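Local coordinates for sister chromatid cohesion protein PDS5 homolog C (Arabidopsis thaliana, PDB 7DE9), which supports sister chromatid cohesion in mitosis and DNA repair by homologous recombination, and reads monomethylated histone H3 through its Tudor domain, at residues H42-D47 and E52-K57. Sequence-based numbering, arbitrary orientation.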
# COMPACT_ATOMS: atom_id res chain seq x y z
N HIS A 42 2.61 1.01 -6.72
CA HIS A 42 1.93 -0.22 -6.32
C HIS A 42 0.45 0.02 -6.16
O HIS A 42 0.04 1.02 -5.59
CB HIS A 42 2.49 -0.76 -5.01
CG HIS A 42 3.88 -1.30 -5.11
ND1 HIS A 42 5.00 -0.52 -4.94
CD2 HIS A 42 4.33 -2.55 -5.35
CE1 HIS A 42 6.08 -1.26 -5.07
NE2 HIS A 42 5.71 -2.50 -5.32
N LEU A 43 -0.37 -0.91 -6.64
CA LEU A 43 -1.80 -0.84 -6.40
C LEU A 43 -2.13 -1.66 -5.17
O LEU A 43 -1.89 -2.86 -5.16
CB LEU A 43 -2.59 -1.34 -7.61
CG LEU A 43 -4.11 -1.43 -7.47
CD1 LEU A 43 -4.72 -0.07 -7.16
CD2 LEU A 43 -4.71 -1.99 -8.73
N VAL A 44 -2.64 -1.02 -4.14
CA VAL A 44 -3.02 -1.71 -2.91
C VAL A 44 -4.54 -1.76 -2.78
O VAL A 44 -5.22 -0.72 -2.84
CB VAL A 44 -2.40 -1.05 -1.66
CG1 VAL A 44 -2.88 -1.73 -0.38
CG2 VAL A 44 -0.89 -1.08 -1.75
N ILE A 45 -5.06 -2.97 -2.63
CA ILE A 45 -6.49 -3.15 -2.40
C ILE A 45 -6.67 -3.50 -0.94
O ILE A 45 -6.16 -4.51 -0.47
CB ILE A 45 -7.11 -4.26 -3.29
CG1 ILE A 45 -7.33 -3.75 -4.71
CG2 ILE A 45 -8.45 -4.71 -2.74
CD1 ILE A 45 -6.11 -3.66 -5.54
N TYR A 46 -7.40 -2.65 -0.21
CA TYR A 46 -7.56 -2.80 1.23
C TYR A 46 -8.71 -3.72 1.63
O TYR A 46 -9.67 -3.90 0.88
CB TYR A 46 -7.76 -1.43 1.88
CG TYR A 46 -6.54 -0.55 1.84
CD1 TYR A 46 -5.53 -0.69 2.80
CD2 TYR A 46 -6.38 0.42 0.86
CE1 TYR A 46 -4.40 0.10 2.77
CE2 TYR A 46 -5.25 1.22 0.82
CZ TYR A 46 -4.26 1.06 1.78
OH TYR A 46 -3.14 1.86 1.76
N ASP A 47 -8.58 -4.28 2.84
CA ASP A 47 -9.62 -5.08 3.48
C ASP A 47 -11.01 -4.46 3.40
O ASP A 47 -12.00 -5.14 3.18
CB ASP A 47 -9.28 -5.30 4.95
CG ASP A 47 -8.42 -6.51 5.19
OD1 ASP A 47 -8.35 -7.37 4.28
OD2 ASP A 47 -7.83 -6.62 6.28
N GLU A 52 -5.66 2.17 -3.21
CA GLU A 52 -4.72 3.28 -3.35
C GLU A 52 -3.65 2.92 -4.36
O GLU A 52 -3.17 1.79 -4.38
CB GLU A 52 -4.07 3.64 -2.01
CG GLU A 52 -4.91 4.54 -1.11
CD GLU A 52 -4.16 4.98 0.15
OE1 GLU A 52 -3.39 4.16 0.70
OE2 GLU A 52 -4.34 6.14 0.57
N ILE A 53 -3.30 3.87 -5.21
CA ILE A 53 -2.09 3.79 -6.02
C ILE A 53 -1.00 4.53 -5.26
O ILE A 53 -1.11 5.73 -5.05
CB ILE A 53 -2.27 4.41 -7.40
CG1 ILE A 53 -3.36 3.68 -8.18
CG2 ILE A 53 -0.97 4.36 -8.18
CD1 ILE A 53 -3.72 4.37 -9.46
N LEU A 54 0.04 3.80 -4.84
CA LEU A 54 1.00 4.31 -3.86
C LEU A 54 2.45 4.25 -4.32
O LEU A 54 2.85 3.31 -5.00
CB LEU A 54 0.89 3.51 -2.56
CG LEU A 54 -0.38 3.59 -1.71
CD1 LEU A 54 -0.33 2.54 -0.63
CD2 LEU A 54 -0.50 4.98 -1.10
N TYR A 55 3.23 5.25 -3.92
CA TYR A 55 4.68 5.16 -3.95
C TYR A 55 5.12 4.68 -2.58
O TYR A 55 5.20 5.47 -1.64
CB TYR A 55 5.32 6.50 -4.29
CG TYR A 55 6.82 6.46 -4.45
CD1 TYR A 55 7.41 5.74 -5.48
CD2 TYR A 55 7.65 7.17 -3.58
CE1 TYR A 55 8.78 5.72 -5.64
CE2 TYR A 55 9.02 7.15 -3.74
CZ TYR A 55 9.58 6.42 -4.76
OH TYR A 55 10.95 6.40 -4.91
N LEU A 56 5.37 3.39 -2.45
CA LEU A 56 5.60 2.79 -1.15
C LEU A 56 6.89 3.26 -0.49
O LEU A 56 7.01 3.23 0.74
CB LEU A 56 5.58 1.27 -1.26
CG LEU A 56 4.15 0.77 -1.42
CD1 LEU A 56 4.12 -0.71 -1.68
CD2 LEU A 56 3.35 1.10 -0.18
N LYS A 57 7.85 3.72 -1.29
CA LYS A 57 9.13 4.18 -0.77
C LYS A 57 8.98 5.41 0.13
O LYS A 57 9.80 5.64 1.02
CB LYS A 57 10.10 4.48 -1.91
CG LYS A 57 11.21 3.45 -2.06
CD LYS A 57 11.72 3.36 -3.49
CE LYS A 57 10.64 2.86 -4.42
NZ LYS A 57 11.18 2.60 -5.78
O HOH W 1 6.00 2.09 -4.83
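Tyr46 OH donates to Glu52 OE1 at 2.5 Å, a very short bond that meets the oxygen on its anti side, 27° out of the carboxylate plane. The ring itself reaches Glu52 with its edge, CE2 lying near CB and CG, while ring and carboxylate planes stand 63° apart. Behind this pair the strands form an antiparallel hairpin: four nearly straight backbone bonds, His42 N to Leu54 O, Leu54 N to His42 O, Val44 N to Glu52 O and Glu52 N to Val44 O, each measure 2.9 Å. The packed face carries His42, Val44, Glu52 and Leu54. There Leu54 CD1 lies 3.8 Å from both Val44 CG2 and Tyr46 OH, with Ile17 and Val19 of strand 16-21 adding to the cover. Farther along, His42 CG lies beside its backbone N (chi1 -70°), which sets the imidazole face against Leu56 CD1, 3.7 Å from the centroid, a CH-pi contact. At the ring edge, in its plane, a water 2.8 Å from His42 ND1 also accepts from Leu56 N; NE2 hydrogen-bonds to Gly9 O. The other face is looser: Leu43 CD1 and Ile53 CG1 come no nearer than 4.1 Å, and Ile53 is solvent-exposed. Tyr46 OH is also hydrogen-bonded to Trp21 NE1, while Glu52 OE2 forms a salt bridge to a basic side chain of the bound histone peptide. A phenylalanine at Tyr46 would probably leave Glu52 OE1 and Trp21 NE1 without this partner, the carboxylate held less firmly. The chemistry is consistent with the hydroxyl fixing the peptide-binding carboxylate beside the ring that packs on the peptide's modified side chain.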